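PDB 5IKJ: cryptic loci regulator 2 from Schizosaccharomyces pombe 972h-, which promotes heterochromatic transcriptional silencing upstream of histone deacetylases and is required for nucleosome positioning and for the gene-silencing function of the SHREC repressor complex. Local coordinates for residues Arg264-Asn268 / Ile540-Ala545; Glu286-Cys292 / Asp303-Ile309; Cys17-Asp21 / His189-Ile194; Leu147-Tyr151 / Phe186-Leu190. All coordinates share one frame; numbering follows the deposited sequence.

Interaction 1 (Arg264-Asn268 / Ile540-Ala545); sequences RNLIN and IDMVSA
I267 and S544 form a single backbone bridge (CA atoms 4.7 Å apart) where the end of strand 255-266 meets the loop after helix 531-540, close to the C terminus. Two hydrogen bonds define it. The amide A545 N donates to L266 O at 2.7 Å with an almost straight N-H...O angle of 174°, and N268 N donates to V543 O at 3.1 Å with a more bent angle of 149°. S544 thus sits between the two bonded residues V543 and A545, with its CA also 3.4 Å from L266 O.

Side chains fill in around this bridge. The amide of N265 turns toward the C-terminal loop: its CG stands between the backbone N and carbonyl carbon (chi1 61°), which lays ND2 3.1 Å from S544 CB and OD1 3.4 Å from I540 CG2. OD1 bonds H291 and ND2 bonds Q289 on the adjoining strand, with a further weak ND2 bond to L266 O. Beyond the strand end, I267 CG2 lies beside V543 CG1 at 3.8 Å, while A545 CB touches L266 CB. Outside this pairing, D541 meets a basic side chain of another protein chain in a salt bridge.

Because the cross-segment hydrogen bonds use main-chain atoms alone, pairing here depends on backbone position, whereas the N265 amide, in van der Waals contact with S544 and I540, has its rotation set by its bonds to the neighbouring strand.

Interaction 2 (Glu286-Cys292 / Asp303-Ile309); sequences EPYQYHC and DMAAADI
A single carboxylate, that of E286, takes hydrogen bonds from two consecutive backbone amides. A306 N reaches OE1 at 3.1 Å and A307 N reaches OE2 at 2.9 Å, each oxygen being met on its syn side though somewhat out of the carboxylate plane. The side chain folds back at chi2 (-87°) to bring both oxygens over the start of the short 3-10 turn at 306-307, where OE2 also rests near A306 CB.

The Y290 ring packs against this turn. It presents an edge to A306 N, with CE2 3.8 Å away, and its CD2 meets I309 CD1 at 3.6 Å; the hydroxyl bonds the backbone of Y242. The main chain of Y290 pairs with M304 in both directions, M304 N to Y290 O at 2.7 Å and Y290 N to M304 O at 2.8 Å, making a hydrogen-bonded antiparallel pair of the hairpin 288-294/300-304, at one margin of a five-stranded antiparallel sheet. D303 and M304 both face Y290, giving a G1 beta bulge; D303 has the positive phi (56°) that goes with it.

At the bulge D303 N turns to a side-chain acceptor, H291 ND1, at 3.2 Å; the N-H points almost straight at it but comes in tilted from the imidazole plane. With ND1 accepting, the ring proton is probably on NE2, which bonds N265. The D303 carboxylate turns the other way, where OD1 receives Q289 NE2 at 2.6 Å from above its plane, the amide and carboxylate standing 89° apart.

Interaction 3 (Cys17-Asp21 / His189-Ile194); sequences CVWSD and HLYWLI. With ZN (zinc ion), chain C.
D21 and H189 approach from opposite directions, the carboxylate meeting the imidazole at its edge with the two planes 28° apart. H189 NE2 donates to D21 OD2 at 2.9 Å, the oxygen lying in the ring plane, and more weakly to OD1 at 3.2 Å. On the far side of the same ring, ND1 binds the zinc ion at 2.1 Å; C204, C206 and C209 complete the site.

W19 lies against helix 183-195. L193 crosses it at about a right angle, placing CD2 over a face of the six-membered ring, 3.9 Å from the centroid, as a CH-pi contact. W19 CG occupies the position between backbone N and carbonyl carbon (chi1 87°), which carries NE1 to L193 O for a weak, strongly bent bond. The rim of W19 meets W192, CZ2 to CH2 3.8 Å, with planes tilted by 68°. R199 adds a cation-pi partner to W19.

Further along, C17 SG packs on L190 CD1 at 3.7 Å.

The zinc ion on ND1 and D21 on NE2 together fix the rotation of H189, and the second-shell carboxylate may make the imidazole a more electron-rich ligand.

Interaction 4 (Leu147-Tyr151 / Phe186-Leu190); sequences LPTNY and FLHHL. With ZN (zinc ion), chain C.
Y151 OH hydrogen-bonds D21 OD1 and rests against the H189 ring, 3.2 Å from H189 CD2. It is equally near H189 NE2, but the angle is too poor for a bond, and that nitrogen is directed to the D21 carboxylate. The tyrosine and histidine side chains run at about a right angle.

Behind the hydroxyl, the Y151 ring offers a face to F186, whose CE1 stands 4.2 Å above it; the two ring planes are inclined at 54°. With CG anti to the backbone N (chi1 167°), the F186 ring is carried off the helix toward P148 and Y151. There P148 CG meets the ring edge at F186 CZ, 3.8 Å away, and also reaches L190 CD1 at 4.1 Å.

The loop is shaped by a type II beta turn from P148 to Y151, closed by Y151 N to P148 O at 3.0 Å, with N150 at the positive phi (75°) such a turn needs. Proline and tyrosine, at the two ends of the turn, thereby both face helix 183-195.

The arrangement is a helix-loop packing beside a zinc site of three cysteines and one histidine, in which Y151 abuts the H189 ligand and bonds D21, its carboxylate partner.

Overall arrangement
From the N terminus, segment 17-21 comes first; the loop it opens closes at helix 183-195 in interaction 3. Interaction 4 opens at 147-151 within that loop and ends on the same helix, sharing H189 and L190, so both contacts converge beside the zinc ion; S20 and D21 also bond directly to T149 and Y151. In series after these, interaction 1 opens at 264-268 and closes only at 540-545, joining the C-terminal loop to the five-stranded sheet. Its long span encloses interaction 2, a local hairpin contact in that sheet, and N265 links the two through H291 and Q289. Interactions 2 and 3 lie on opposite sides of the chain's centre, their centres about 42 Å apart.

Interaction 1 (Arg264-Asn268 / Ile540-Ala545)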
# COMPACT_ATOMS: atom_id res chain seq x y z
N ARG A 264 -12.98 0.58 -5.57
CA ARG A 264 -12.93 2.01 -5.83
C ARG A 264 -11.92 2.23 -6.94
O ARG A 264 -11.01 1.42 -7.13
CB ARG A 264 -12.53 2.80 -4.57
CG ARG A 264 -11.06 2.68 -4.23
CD ARG A 264 -10.76 3.09 -2.81
NE ARG A 264 -9.34 2.96 -2.52
CZ ARG A 264 -8.77 3.28 -1.36
NH1 ARG A 264 -9.51 3.76 -0.36
NH2 ARG A 264 -7.47 3.11 -1.19
N ASN A 265 -12.10 3.31 -7.69
CA ASN A 265 -11.21 3.61 -8.80
C ASN A 265 -11.07 5.12 -8.93
O ASN A 265 -11.98 5.87 -8.60
CB ASN A 265 -11.74 3.02 -10.12
CG ASN A 265 -13.10 3.57 -10.50
OD1 ASN A 265 -14.13 3.03 -10.09
ND2 ASN A 265 -13.11 4.64 -11.27
N LEU A 266 -9.90 5.54 -9.41
CA LEU A 266 -9.67 6.95 -9.65
C LEU A 266 -10.42 7.40 -10.90
O LEU A 266 -10.54 6.65 -11.87
CB LEU A 266 -8.17 7.22 -9.80
CG LEU A 266 -7.34 7.06 -8.53
CD1 LEU A 266 -5.85 7.03 -8.86
CD2 LEU A 266 -7.64 8.17 -7.54
N ILE A 267 -10.91 8.63 -10.87
CA ILE A 267 -11.68 9.18 -11.99
C ILE A 267 -10.71 9.82 -12.97
O ILE A 267 -9.90 10.67 -12.59
CB ILE A 267 -12.72 10.20 -11.49
CG1 ILE A 267 -13.45 9.69 -10.25
CG2 ILE A 267 -13.73 10.48 -12.60
CD1 ILE A 267 -14.29 10.74 -9.55
N ASN A 268 -10.79 9.42 -14.23
CA ASN A 268 -9.88 9.93 -15.25
C ASN A 268 -10.27 11.36 -15.61
O ASN A 268 -11.39 11.61 -16.08
CB ASN A 268 -9.91 9.04 -16.49
CG ASN A 268 -8.98 9.52 -17.58
OD1 ASN A 268 -8.91 10.71 -17.89
ND2 ASN A 268 -8.25 8.58 -18.18
N ILE A 540 -17.45 1.27 -15.11
CA ILE A 540 -16.29 2.17 -15.10
C ILE A 540 -15.47 2.05 -16.38
O ILE A 540 -14.40 2.66 -16.47
CB ILE A 540 -15.41 1.92 -13.87
CG1 ILE A 540 -14.66 0.58 -13.97
CG2 ILE A 540 -16.24 1.95 -12.59
CD1 ILE A 540 -13.55 0.42 -12.96
N ASP A 541 -15.94 1.28 -17.37
CA ASP A 541 -15.10 0.95 -18.52
C ASP A 541 -14.51 2.20 -19.16
O ASP A 541 -13.34 2.21 -19.57
CB ASP A 541 -15.90 0.16 -19.54
CG ASP A 541 -15.03 -0.66 -20.47
OD1 ASP A 541 -13.91 -0.21 -20.81
OD2 ASP A 541 -15.45 -1.77 -20.87
N MET A 542 -15.30 3.27 -19.25
CA MET A 542 -14.85 4.49 -19.93
C MET A 542 -14.26 5.51 -18.96
O MET A 542 -13.29 6.19 -19.30
CB MET A 542 -16.00 5.13 -20.70
CG MET A 542 -16.90 4.15 -21.45
SD MET A 542 -16.00 3.00 -22.52
CE MET A 542 -14.99 4.12 -23.47
N VAL A 543 -14.83 5.63 -17.76
CA VAL A 543 -14.56 6.79 -16.92
C VAL A 543 -13.26 6.63 -16.15
O VAL A 543 -12.48 7.58 -16.03
CB VAL A 543 -15.76 7.03 -15.98
CG1 VAL A 543 -15.55 8.30 -15.15
CG2 VAL A 543 -17.07 7.11 -16.78
N SER A 544 -13.00 5.43 -15.63
CA SER A 544 -11.96 5.26 -14.63
C SER A 544 -10.57 5.55 -15.18
O SER A 544 -10.32 5.43 -16.39
CB SER A 544 -12.01 3.84 -14.06
OG SER A 544 -11.85 2.89 -15.09
N ALA A 545 -9.67 5.96 -14.29
CA ALA A 545 -8.27 6.10 -14.63
C ALA A 545 -7.65 4.73 -14.89
O ALA A 545 -8.14 3.70 -14.43
CB ALA A 545 -7.51 6.82 -13.51

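Interaction 2 (Glu286-Cys292 / Asp303-Ile309)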
# COMPACT_ATOMS: atom_id res chain seq x y z
N GLU A 286 -12.71 14.47 -3.94
CA GLU A 286 -13.48 13.40 -4.56
C GLU A 286 -12.60 12.66 -5.56
O GLU A 286 -12.81 12.74 -6.77
CB GLU A 286 -14.73 13.96 -5.25
CG GLU A 286 -15.91 14.19 -4.32
CD GLU A 286 -16.78 12.96 -4.16
OE1 GLU A 286 -16.31 11.85 -4.50
OE2 GLU A 286 -17.93 13.10 -3.71
N PRO A 287 -11.60 11.92 -5.07
CA PRO A 287 -10.71 11.19 -5.99
C PRO A 287 -11.30 9.90 -6.54
O PRO A 287 -10.82 9.42 -7.57
CB PRO A 287 -9.48 10.89 -5.13
CG PRO A 287 -10.02 10.81 -3.74
CD PRO A 287 -11.17 11.77 -3.66
N TYR A 288 -12.32 9.34 -5.89
CA TYR A 288 -12.74 7.97 -6.16
C TYR A 288 -14.20 7.90 -6.57
O TYR A 288 -15.04 8.68 -6.11
CB TYR A 288 -12.56 7.09 -4.91
CG TYR A 288 -11.13 6.73 -4.58
CD1 TYR A 288 -10.29 6.16 -5.53
CD2 TYR A 288 -10.62 6.95 -3.30
CE1 TYR A 288 -8.99 5.83 -5.22
CE2 TYR A 288 -9.32 6.63 -2.98
CZ TYR A 288 -8.51 6.06 -3.94
OH TYR A 288 -7.21 5.74 -3.62
N GLN A 289 -14.50 6.94 -7.45
CA GLN A 289 -15.80 6.30 -7.48
C GLN A 289 -15.78 5.15 -6.50
O GLN A 289 -14.80 4.39 -6.44
CB GLN A 289 -16.16 5.77 -8.87
CG GLN A 289 -15.92 6.71 -10.03
CD GLN A 289 -16.40 6.11 -11.35
OE1 GLN A 289 -15.60 5.81 -12.23
NE2 GLN A 289 -17.71 5.91 -11.47
N TYR A 290 -16.84 5.01 -5.71
CA TYR A 290 -16.96 3.90 -4.77
C TYR A 290 -18.02 2.92 -5.26
O TYR A 290 -19.06 3.33 -5.79
CB TYR A 290 -17.31 4.40 -3.37
CG TYR A 290 -16.30 5.37 -2.81
CD1 TYR A 290 -15.07 4.92 -2.34
CD2 TYR A 290 -16.56 6.73 -2.75
CE1 TYR A 290 -14.13 5.80 -1.83
CE2 TYR A 290 -15.64 7.62 -2.24
CZ TYR A 290 -14.43 7.15 -1.78
OH TYR A 290 -13.50 8.04 -1.27
N HIS A 291 -17.73 1.64 -5.09
CA HIS A 291 -18.64 0.56 -5.48
C HIS A 291 -18.86 -0.31 -4.26
O HIS A 291 -17.90 -0.89 -3.73
CB HIS A 291 -18.06 -0.24 -6.64
CG HIS A 291 -17.38 0.61 -7.67
ND1 HIS A 291 -18.07 1.34 -8.61
CD2 HIS A 291 -16.07 0.87 -7.89
CE1 HIS A 291 -17.22 2.00 -9.37
NE2 HIS A 291 -15.99 1.73 -8.95
N CYS A 292 -20.10 -0.40 -3.81
CA CYS A 292 -20.41 -0.91 -2.49
C CYS A 292 -21.28 -2.16 -2.57
O CYS A 292 -21.77 -2.55 -3.63
CB CYS A 292 -21.11 0.16 -1.65
SG CYS A 292 -20.26 1.75 -1.67
N ASP A 303 -20.71 3.17 -8.61
CA ASP A 303 -20.54 4.58 -8.95
C ASP A 303 -21.13 5.48 -7.86
O ASP A 303 -22.00 6.32 -8.11
CB ASP A 303 -21.16 4.88 -10.32
CG ASP A 303 -20.96 6.33 -10.74
OD1 ASP A 303 -19.91 6.91 -10.41
OD2 ASP A 303 -21.88 6.88 -11.38
N MET A 304 -20.65 5.29 -6.64
CA MET A 304 -21.03 6.14 -5.52
C MET A 304 -20.00 7.24 -5.34
O MET A 304 -18.80 7.03 -5.52
CB MET A 304 -21.16 5.33 -4.23
CG MET A 304 -22.20 4.23 -4.29
SD MET A 304 -23.84 4.83 -4.77
CE MET A 304 -24.21 5.91 -3.40
N ALA A 305 -20.48 8.43 -4.98
CA ALA A 305 -19.61 9.57 -4.69
C ALA A 305 -19.53 9.77 -3.18
O ALA A 305 -20.48 9.49 -2.45
CB ALA A 305 -20.13 10.84 -5.36
N ALA A 306 -18.37 10.27 -2.73
CA ALA A 306 -18.18 10.51 -1.31
C ALA A 306 -19.26 11.42 -0.74
O ALA A 306 -19.64 11.27 0.43
CB ALA A 306 -16.80 11.11 -1.06
N ALA A 307 -19.77 12.35 -1.55
CA ALA A 307 -20.83 13.24 -1.09
C ALA A 307 -22.09 12.49 -0.68
O ALA A 307 -22.92 13.04 0.04
CB ALA A 307 -21.17 14.25 -2.18
N ASP A 308 -22.25 11.24 -1.13
CA ASP A 308 -23.40 10.42 -0.80
C ASP A 308 -23.05 9.31 0.18
O ASP A 308 -23.81 8.34 0.33
CB ASP A 308 -24.02 9.83 -2.06
CG ASP A 308 -24.65 10.89 -2.95
OD1 ASP A 308 -25.74 11.39 -2.61
OD2 ASP A 308 -24.05 11.21 -4.00
N ILE A 309 -21.90 9.41 0.85
CA ILE A 309 -21.46 8.43 1.83
C ILE A 309 -21.07 9.15 3.11
O ILE A 309 -20.46 10.22 3.06
CB ILE A 309 -20.28 7.59 1.30
CG1 ILE A 309 -20.58 7.08 -0.11
CG2 ILE A 309 -19.98 6.43 2.26
CD1 ILE A 309 -19.51 6.21 -0.72

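Interaction 3 (Cys17-Asp21 / His189-Ile194)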
# COMPACT_ATOMS: atom_id res chain seq x y z
N CYS A 17 24.00 -3.19 -11.85
CA CYS A 17 23.86 -3.94 -10.60
C CYS A 17 25.08 -3.70 -9.71
O CYS A 17 26.22 -3.80 -10.17
CB CYS A 17 23.71 -5.43 -10.89
SG CYS A 17 22.11 -5.88 -11.59
N VAL A 18 24.82 -3.40 -8.44
CA VAL A 18 25.91 -3.19 -7.49
C VAL A 18 26.64 -4.50 -7.22
O VAL A 18 27.88 -4.53 -7.12
CB VAL A 18 25.37 -2.55 -6.20
CG1 VAL A 18 26.42 -2.59 -5.09
CG2 VAL A 18 24.94 -1.12 -6.46
N TRP A 19 25.90 -5.60 -7.08
CA TRP A 19 26.50 -6.89 -6.79
C TRP A 19 25.79 -7.97 -7.62
O TRP A 19 24.69 -7.76 -8.13
CB TRP A 19 26.41 -7.23 -5.30
CG TRP A 19 25.14 -7.91 -4.90
CD1 TRP A 19 23.92 -7.32 -4.70
CD2 TRP A 19 24.96 -9.30 -4.63
NE1 TRP A 19 23.00 -8.26 -4.34
CE2 TRP A 19 23.61 -9.49 -4.28
CE3 TRP A 19 25.81 -10.41 -4.65
CZ2 TRP A 19 23.09 -10.74 -3.96
CZ3 TRP A 19 25.29 -11.65 -4.33
CH2 TRP A 19 23.94 -11.81 -3.99
N SER A 20 26.45 -9.12 -7.73
CA SER A 20 25.94 -10.22 -8.54
C SER A 20 26.39 -11.54 -7.94
O SER A 20 27.54 -11.69 -7.52
CB SER A 20 26.42 -10.11 -9.99
OG SER A 20 26.26 -11.34 -10.67
N ASP A 21 25.47 -12.51 -7.91
CA ASP A 21 25.77 -13.87 -7.51
C ASP A 21 26.17 -14.75 -8.69
O ASP A 21 26.34 -15.96 -8.51
CB ASP A 21 24.56 -14.49 -6.80
CG ASP A 21 23.39 -14.72 -7.74
OD1 ASP A 21 23.29 -14.01 -8.77
OD2 ASP A 21 22.57 -15.62 -7.46
N HIS A 189 14.72 -12.81 -10.25
CA HIS A 189 16.06 -12.88 -9.66
C HIS A 189 16.78 -11.54 -9.78
O HIS A 189 17.45 -11.11 -8.84
CB HIS A 189 16.87 -13.99 -10.32
CG HIS A 189 18.10 -14.37 -9.55
ND1 HIS A 189 18.05 -15.13 -8.40
CD2 HIS A 189 19.41 -14.08 -9.76
CE1 HIS A 189 19.28 -15.30 -7.94
NE2 HIS A 189 20.12 -14.68 -8.74
N LEU A 190 16.65 -10.88 -10.94
CA LEU A 190 17.23 -9.55 -11.09
C LEU A 190 16.71 -8.61 -10.02
O LEU A 190 17.48 -7.84 -9.42
CB LEU A 190 16.92 -9.00 -12.48
CG LEU A 190 17.43 -7.58 -12.77
CD1 LEU A 190 18.94 -7.53 -12.70
CD2 LEU A 190 16.93 -7.08 -14.12
N TYR A 191 15.40 -8.63 -9.77
CA TYR A 191 14.81 -7.75 -8.78
C TYR A 191 15.31 -8.07 -7.38
O TYR A 191 15.48 -7.17 -6.55
CB TYR A 191 13.28 -7.85 -8.86
CG TYR A 191 12.55 -7.03 -7.83
CD1 TYR A 191 12.36 -5.67 -8.00
CD2 TYR A 191 12.02 -7.63 -6.69
CE1 TYR A 191 11.67 -4.92 -7.06
CE2 TYR A 191 11.34 -6.89 -5.75
CZ TYR A 191 11.17 -5.54 -5.94
OH TYR A 191 10.49 -4.80 -5.00
N TRP A 192 15.55 -9.35 -7.10
CA TRP A 192 16.11 -9.74 -5.80
C TRP A 192 17.54 -9.24 -5.65
O TRP A 192 17.95 -8.86 -4.55
CB TRP A 192 16.05 -11.26 -5.65
CG TRP A 192 16.77 -11.77 -4.44
CD1 TRP A 192 16.30 -11.80 -3.16
CD2 TRP A 192 18.08 -12.34 -4.41
NE1 TRP A 192 17.25 -12.35 -2.33
CE2 TRP A 192 18.35 -12.69 -3.07
CE3 TRP A 192 19.06 -12.59 -5.38
CZ2 TRP A 192 19.55 -13.27 -2.67
CZ3 TRP A 192 20.25 -13.17 -4.98
CH2 TRP A 192 20.49 -13.50 -3.64
N LEU A 193 18.31 -9.24 -6.74
CA LEU A 193 19.70 -8.82 -6.67
C LEU A 193 19.82 -7.35 -6.26
O LEU A 193 20.74 -6.98 -5.53
CB LEU A 193 20.40 -9.05 -8.01
CG LEU A 193 20.86 -10.48 -8.30
CD1 LEU A 193 21.36 -10.58 -9.74
CD2 LEU A 193 21.95 -10.91 -7.33
N ILE A 194 18.90 -6.51 -6.73
CA ILE A 194 18.99 -5.08 -6.44
C ILE A 194 18.19 -4.68 -5.20
O ILE A 194 18.41 -3.58 -4.68
CB ILE A 194 18.52 -4.24 -7.64
CG1 ILE A 194 17.05 -4.50 -7.94
CG2 ILE A 194 19.37 -4.53 -8.87
CD1 ILE A 194 16.12 -3.48 -7.35
ZN ZN C . 16.32 -15.96 -7.55

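Interaction 4 (Leu147-Tyr151 / Phe186-Leu190)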
# COMPACT_ATOMS: atom_id res chain seq x y z
N LEU A 147 24.54 -6.65 -18.30
CA LEU A 147 24.02 -7.78 -17.55
C LEU A 147 24.82 -7.94 -16.25
O LEU A 147 25.99 -7.57 -16.18
CB LEU A 147 24.11 -9.06 -18.37
CG LEU A 147 23.09 -9.21 -19.51
CD1 LEU A 147 23.49 -10.36 -20.41
CD2 LEU A 147 21.69 -9.42 -18.96
N PRO A 148 24.20 -8.49 -15.21
CA PRO A 148 24.94 -8.70 -13.96
C PRO A 148 26.19 -9.53 -14.21
O PRO A 148 26.18 -10.48 -14.99
CB PRO A 148 23.93 -9.44 -13.06
CG PRO A 148 22.59 -9.18 -13.68
CD PRO A 148 22.82 -9.01 -15.14
N THR A 149 27.27 -9.15 -13.54
CA THR A 149 28.56 -9.82 -13.70
C THR A 149 28.38 -11.33 -13.67
O THR A 149 27.66 -11.88 -12.84
CB THR A 149 29.52 -9.38 -12.60
OG1 THR A 149 29.82 -7.98 -12.75
CG2 THR A 149 30.83 -10.18 -12.65
N ASN A 150 29.05 -12.00 -14.61
CA ASN A 150 29.12 -13.46 -14.74
C ASN A 150 27.85 -14.09 -15.29
O ASN A 150 27.73 -15.32 -15.27
CB ASN A 150 29.47 -14.14 -13.41
CG ASN A 150 30.93 -13.98 -13.04
OD1 ASN A 150 31.61 -13.08 -13.53
ND2 ASN A 150 31.42 -14.87 -12.19
N TYR A 151 26.90 -13.30 -15.80
CA TYR A 151 25.75 -13.84 -16.51
C TYR A 151 25.99 -13.74 -18.02
O TYR A 151 26.53 -12.75 -18.51
CB TYR A 151 24.46 -13.10 -16.14
CG TYR A 151 23.85 -13.56 -14.84
CD1 TYR A 151 24.31 -13.09 -13.61
CD2 TYR A 151 22.80 -14.48 -14.83
CE1 TYR A 151 23.75 -13.52 -12.42
CE2 TYR A 151 22.23 -14.91 -13.64
CZ TYR A 151 22.71 -14.42 -12.44
OH TYR A 151 22.15 -14.85 -11.26
N PHE A 186 14.05 -14.51 -15.37
CA PHE A 186 15.22 -13.84 -14.83
C PHE A 186 14.84 -12.59 -14.04
O PHE A 186 15.51 -12.26 -13.05
CB PHE A 186 16.19 -13.46 -15.95
CG PHE A 186 17.26 -12.50 -15.52
CD1 PHE A 186 18.23 -12.88 -14.62
CD2 PHE A 186 17.29 -11.21 -16.03
CE1 PHE A 186 19.22 -12.00 -14.22
CE2 PHE A 186 18.28 -10.32 -15.64
CZ PHE A 186 19.25 -10.72 -14.73
N LEU A 187 13.78 -11.90 -14.44
CA LEU A 187 13.46 -10.61 -13.84
C LEU A 187 13.29 -10.72 -12.33
O LEU A 187 13.71 -9.83 -11.59
CB LEU A 187 12.19 -10.03 -14.47
CG LEU A 187 12.38 -8.96 -15.54
CD1 LEU A 187 11.03 -8.51 -16.05
CD2 LEU A 187 13.17 -7.76 -15.01
N HIS A 188 12.66 -11.80 -11.86
CA HIS A 188 12.45 -11.94 -10.42
C HIS A 188 13.77 -12.07 -9.68
O HIS A 188 13.94 -11.50 -8.60
CB HIS A 188 11.54 -13.14 -10.15
CG HIS A 188 10.14 -12.96 -10.63
ND1 HIS A 188 9.20 -12.23 -9.92
CD2 HIS A 188 9.51 -13.39 -11.75
CE1 HIS A 188 8.06 -12.23 -10.59
NE2 HIS A 188 8.22 -12.92 -11.70
N HIS A 189 14.72 -12.81 -10.25
CA HIS A 189 16.06 -12.88 -9.66
C HIS A 189 16.78 -11.54 -9.78
O HIS A 189 17.45 -11.11 -8.84
CB HIS A 189 16.87 -13.99 -10.32
CG HIS A 189 18.10 -14.37 -9.55
ND1 HIS A 189 18.05 -15.13 -8.40
CD2 HIS A 189 19.41 -14.08 -9.76
CE1 HIS A 189 19.28 -15.30 -7.94
NE2 HIS A 189 20.12 -14.68 -8.74
N LEU A 190 16.65 -10.88 -10.94
CA LEU A 190 17.23 -9.55 -11.09
C LEU A 190 16.71 -8.61 -10.02
O LEU A 190 17.48 -7.84 -9.42
CB LEU A 190 16.92 -9.00 -12.48
CG LEU A 190 17.43 -7.58 -12.77
CD1 LEU A 190 18.94 -7.53 -12.70
CD2 LEU A 190 16.93 -7.08 -14.12
ZN ZN C . 16.32 -15.96 -7.55